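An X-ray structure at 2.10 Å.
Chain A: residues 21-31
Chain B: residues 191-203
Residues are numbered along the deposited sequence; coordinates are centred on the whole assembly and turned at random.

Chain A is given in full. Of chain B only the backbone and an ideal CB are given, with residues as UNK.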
# COMPACT_ATOMS: atom_id res chain seq x y z
N LEU A 21 0.61 -2.07 12.23
CA LEU A 21 1.64 -2.54 13.18
C LEU A 21 2.89 -1.64 13.16
O LEU A 21 3.45 -1.34 14.21
CB LEU A 21 2.08 -3.98 12.81
CG LEU A 21 3.28 -4.57 13.58
CD1 LEU A 21 3.05 -4.73 15.08
CD2 LEU A 21 3.75 -5.92 12.91
N THR A 22 3.35 -1.25 11.97
CA THR A 22 4.55 -0.33 11.89
C THR A 22 4.24 1.07 12.41
O THR A 22 5.16 1.80 12.76
CB THR A 22 5.12 -0.13 10.44
OG1 THR A 22 4.23 0.73 9.72
CG2 THR A 22 5.28 -1.45 9.70
N ARG A 23 2.96 1.42 12.53
CA ARG A 23 2.65 2.75 13.10
C ARG A 23 2.79 2.86 14.61
O ARG A 23 2.85 3.99 15.14
CB ARG A 23 1.23 3.26 12.72
CG ARG A 23 0.98 3.32 11.19
CD ARG A 23 1.92 4.29 10.42
NE ARG A 23 1.38 4.30 9.04
CZ ARG A 23 1.67 3.48 8.06
NH1 ARG A 23 2.79 2.72 8.08
NH2 ARG A 23 0.86 3.48 7.00
N ALA A 24 2.75 1.73 15.31
CA ALA A 24 2.60 1.73 16.76
C ALA A 24 3.80 2.41 17.41
O ALA A 24 4.98 2.03 17.13
CB ALA A 24 2.45 0.26 17.30
N HIS A 25 3.52 3.30 18.36
CA HIS A 25 4.58 4.08 19.00
C HIS A 25 5.15 3.36 20.21
O HIS A 25 6.24 3.68 20.63
CB HIS A 25 3.99 5.46 19.37
CG HIS A 25 4.97 6.44 19.95
ND1 HIS A 25 5.91 7.11 19.17
CD2 HIS A 25 5.11 6.94 21.21
CE1 HIS A 25 6.64 7.92 19.95
NE2 HIS A 25 6.17 7.84 21.18
N ALA A 26 4.42 2.42 20.82
CA ALA A 26 4.96 1.69 22.03
C ALA A 26 4.22 0.41 22.23
O ALA A 26 3.01 0.45 22.36
CB ALA A 26 4.80 2.48 23.34
N PRO A 27 4.93 -0.71 22.27
CA PRO A 27 6.33 -0.84 21.91
C PRO A 27 6.45 -0.73 20.37
O PRO A 27 5.50 -1.09 19.66
CB PRO A 27 6.66 -2.27 22.38
CG PRO A 27 5.37 -3.00 22.22
CD PRO A 27 4.30 -2.00 22.63
N THR A 28 7.54 -0.18 19.84
CA THR A 28 7.60 -0.08 18.38
C THR A 28 7.93 -1.47 17.78
O THR A 28 8.51 -2.33 18.46
CB THR A 28 8.71 0.88 17.94
OG1 THR A 28 9.97 0.33 18.40
CG2 THR A 28 8.52 2.33 18.55
N LEU A 29 7.63 -1.66 16.49
CA LEU A 29 7.98 -2.90 15.79
C LEU A 29 9.50 -3.21 15.87
O LEU A 29 9.94 -4.32 16.22
CB LEU A 29 7.61 -2.64 14.32
CG LEU A 29 7.44 -3.87 13.43
CD1 LEU A 29 7.83 -3.76 11.99
CD2 LEU A 29 7.49 -5.25 14.08
N GLU A 30 10.34 -2.21 15.67
CA GLU A 30 11.77 -2.44 15.82
C GLU A 30 12.21 -2.84 17.25
O GLU A 30 13.01 -3.78 17.39
CB GLU A 30 12.64 -1.33 15.23
CG GLU A 30 12.55 0.08 15.86
CD GLU A 30 11.31 0.93 15.37
OE1 GLU A 30 11.30 2.16 15.61
OE2 GLU A 30 10.34 0.37 14.78
N ASP A 31 11.68 -2.21 18.30
CA ASP A 31 11.95 -2.72 19.62
C ASP A 31 11.43 -4.14 19.87
O ASP A 31 12.13 -4.98 20.49
CB ASP A 31 11.50 -1.76 20.72
CG ASP A 31 12.31 -0.44 20.72
OD1 ASP A 31 11.68 0.57 21.07
OD2 ASP A 31 13.53 -0.41 20.35
N UNK B 191 17.63 3.19 7.97
CA UNK B 191 16.49 2.26 7.96
C UNK B 191 15.71 2.38 9.28
O UNK B 191 14.46 2.44 9.30
CB UNK B 191 16.97 0.82 7.75
N UNK B 192 16.43 2.43 10.38
CA UNK B 192 15.77 2.50 11.69
C UNK B 192 15.18 3.90 11.94
O UNK B 192 14.10 4.03 12.52
CB UNK B 192 16.76 2.14 12.80
N UNK B 193 15.91 4.96 11.55
CA UNK B 193 15.32 6.29 11.68
C UNK B 193 14.06 6.42 10.80
O UNK B 193 13.11 7.09 11.18
CB UNK B 193 16.35 7.36 11.30
N UNK B 194 14.06 5.81 9.61
CA UNK B 194 12.89 5.89 8.74
C UNK B 194 11.68 5.24 9.38
O UNK B 194 10.56 5.72 9.15
CB UNK B 194 13.18 5.23 7.39
N UNK B 195 11.86 4.17 10.20
CA UNK B 195 10.68 3.62 10.84
C UNK B 195 10.11 4.61 11.86
O UNK B 195 8.90 4.69 11.99
CB UNK B 195 11.01 2.29 11.51
N UNK B 196 10.95 5.29 12.66
CA UNK B 196 10.43 6.27 13.64
C UNK B 196 9.80 7.48 12.88
O UNK B 196 8.76 8.00 13.25
CB UNK B 196 11.55 6.74 14.57
N UNK B 197 10.46 7.92 11.82
CA UNK B 197 9.95 9.07 11.08
C UNK B 197 8.59 8.74 10.41
O UNK B 197 7.63 9.56 10.43
CB UNK B 197 10.97 9.51 10.03
N UNK B 198 8.46 7.53 9.88
CA UNK B 198 7.23 7.22 9.12
C UNK B 198 5.98 7.23 10.00
O UNK B 198 4.93 7.67 9.57
CB UNK B 198 7.36 5.85 8.45
N UNK B 199 6.11 6.78 11.25
CA UNK B 199 4.95 6.62 12.10
C UNK B 199 4.56 7.99 12.66
O UNK B 199 3.38 8.26 12.90
CB UNK B 199 5.23 5.62 13.22
N UNK B 200 5.53 8.87 12.74
CA UNK B 200 5.16 10.26 12.96
C UNK B 200 4.47 10.96 11.80
O UNK B 200 3.43 11.62 11.97
CB UNK B 200 6.42 11.05 13.32
N UNK B 201 5.03 10.82 10.62
CA UNK B 201 4.41 11.33 9.39
C UNK B 201 2.93 10.89 9.16
O UNK B 201 2.12 11.66 8.62
CB UNK B 201 5.25 10.87 8.20
N UNK B 202 2.60 9.65 9.54
CA UNK B 202 1.26 9.11 9.39
C UNK B 202 0.21 9.91 10.16
O UNK B 202 -1.00 9.77 9.87
CB UNK B 202 1.24 7.65 9.85
N UNK B 203 0.62 10.69 11.16
CA UNK B 203 -0.34 11.56 11.91
C UNK B 203 -0.99 12.58 11.00
O UNK B 203 -2.07 13.09 11.31
CB UNK B 203 0.37 12.29 13.06

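The backbone of chain B is helical from 191 to at least 201, with phi near -65° and psi near -38°, so positions three or four apart return to the same side. The ideal CB atoms at 195, 199 and 202 point toward chain A, and these positions carry most of the argument.

At 191 and 192 the CA-to-CB bonds run sideways, and no chain A atom lies within 5.5 Å of either ideal CB. Many residues would be tolerated; at 192 a side chain of moderate length could bend back to the aliphatic part of E30(A). The deposited residues are Y191(B), which makes no contact, and L192(B), whose CD2 lies 4.0 Å from CB of E30(A). A water donates to both L192(B) O (2.5 Å) and E30(A) OE1 (2.7 Å), tying the helix backbone to that carboxylate.

Positions 193 and 194 point away or lie out of reach, so chain A sets no preference; they are E193(B) and A194(B).

The ideal CB of 195 points toward chain A, 3.8 Å from OE2 of E30(A). A polar group could answer the carboxylate, while an apolar one could pack beside it. The residue is L195(B), with CD1 3.5 Å from E30(A) OE2, a packing contact.

At 196 the bond is sideways, and E30(A) OE1 is 4.7 Å from the ideal CB. A small residue fits easily, and A196(B) helps line the hollow in which the E30(A) side chain sits, together with L192(B), L195(B) and 199.

Position 197 is out of reach and holds W197(B). The CB of 198 starts sideways, but chain A offers an acceptor, T22(A) O, and a donor, R23(A) NH1. A longer side chain with both functions, such as an amide, suits this pair. Q198(B) turns its end inward with chi1 and chi2 both p: NE2 donates to T22(A) O at 2.9 Å, and OE1 accepts a weak bond from R23(A) NH1 at 3.1 Å.

Position 199 has its ideal CB 3.5 Å from R23(A) O and 3.8 Å from T22(A) O, with the E30(A) carboxylate farther along the surface. Carbonyl oxygens and a negative charge together call for a long, cationic donor: lysine is plausible, but arginine offers more N-H groups. R199(B) has the largest covered area of either stretch. Its NE and NH1 donate to T22(A) O at 3.0 and 3.1 Å, while NH2 and NH1 reach E30(A) OE1 and OE2 at 2.8 and 2.9 Å in a two-pronged salt bridge. T28(A) CG2 lies over one guanidinium face, 3.4 Å from R199(B) NH2.

Positions 200 and 201 leave chain A largely aside; they are D200(B) and T201(B).

At 202 the ideal CB is already 3.5 Å from R23(A) NE, favouring a small residue. A202(B) places its methyl there. Position 203 starts sideways without a nearby partner; K203(B) instead forms a long salt bridge, NZ to D200(B) OD2 at 3.8 Å.

Chain B, residues 191-203: YLEALAWQRDTAK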
# COMPACT_ATOMS: atom_id res chain seq x y z
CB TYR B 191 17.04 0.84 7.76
CG TYR B 191 16.05 -0.33 7.78
CD1 TYR B 191 15.78 -1.07 6.61
CD2 TYR B 191 15.51 -0.79 8.98
CE1 TYR B 191 14.94 -2.21 6.62
CE2 TYR B 191 14.63 -1.89 9.00
CZ TYR B 191 14.39 -2.63 7.84
OH TYR B 191 13.55 -3.75 7.88
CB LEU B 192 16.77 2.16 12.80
CG LEU B 192 17.15 0.66 12.87
CD1 LEU B 192 18.34 0.52 13.75
CD2 LEU B 192 16.02 -0.24 13.38
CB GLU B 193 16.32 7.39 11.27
CG GLU B 193 17.60 7.40 12.04
CD GLU B 193 17.34 7.77 13.53
OE1 GLU B 193 16.35 8.52 13.79
OE2 GLU B 193 18.07 7.26 14.44
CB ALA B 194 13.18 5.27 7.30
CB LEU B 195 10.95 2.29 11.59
CG LEU B 195 11.31 1.11 10.74
CD1 LEU B 195 11.98 0.04 11.67
CD2 LEU B 195 9.98 0.63 10.10
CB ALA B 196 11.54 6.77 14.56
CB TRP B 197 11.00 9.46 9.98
CG TRP B 197 10.44 10.44 9.00
CD1 TRP B 197 10.43 11.83 9.09
CD2 TRP B 197 9.79 10.10 7.76
NE1 TRP B 197 9.82 12.34 7.95
CE2 TRP B 197 9.47 11.31 7.11
CE3 TRP B 197 9.53 8.88 7.09
CZ2 TRP B 197 8.77 11.33 5.89
CZ3 TRP B 197 8.78 8.91 5.92
CH2 TRP B 197 8.46 10.14 5.30
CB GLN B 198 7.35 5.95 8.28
CG GLN B 198 7.55 4.62 9.02
CD GLN B 198 6.30 4.08 9.68
OE1 GLN B 198 5.14 4.32 9.24
NE2 GLN B 198 6.52 3.37 10.76
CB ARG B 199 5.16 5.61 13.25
CG ARG B 199 6.27 5.98 14.29
CD ARG B 199 6.34 4.83 15.38
NE ARG B 199 6.60 3.53 14.73
CZ ARG B 199 7.82 2.96 14.67
NH1 ARG B 199 7.98 1.79 14.04
NH2 ARG B 199 8.84 3.49 15.36
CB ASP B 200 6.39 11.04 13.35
CG ASP B 200 6.32 11.44 14.79
OD1 ASP B 200 6.28 10.47 15.66
OD2 ASP B 200 6.02 12.70 14.98
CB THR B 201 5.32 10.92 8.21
OG1 THR B 201 6.58 11.60 8.40
CG2 THR B 201 4.73 11.28 6.85
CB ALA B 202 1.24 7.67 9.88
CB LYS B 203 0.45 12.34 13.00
CG LYS B 203 0.94 11.40 14.12
CD LYS B 203 1.70 12.20 15.12
CE LYS B 203 2.14 11.24 16.26
NZ LYS B 203 2.98 12.14 17.12
O HOH W 1 1.26 6.70 13.70
O HOH W 2 13.64 3.37 14.89
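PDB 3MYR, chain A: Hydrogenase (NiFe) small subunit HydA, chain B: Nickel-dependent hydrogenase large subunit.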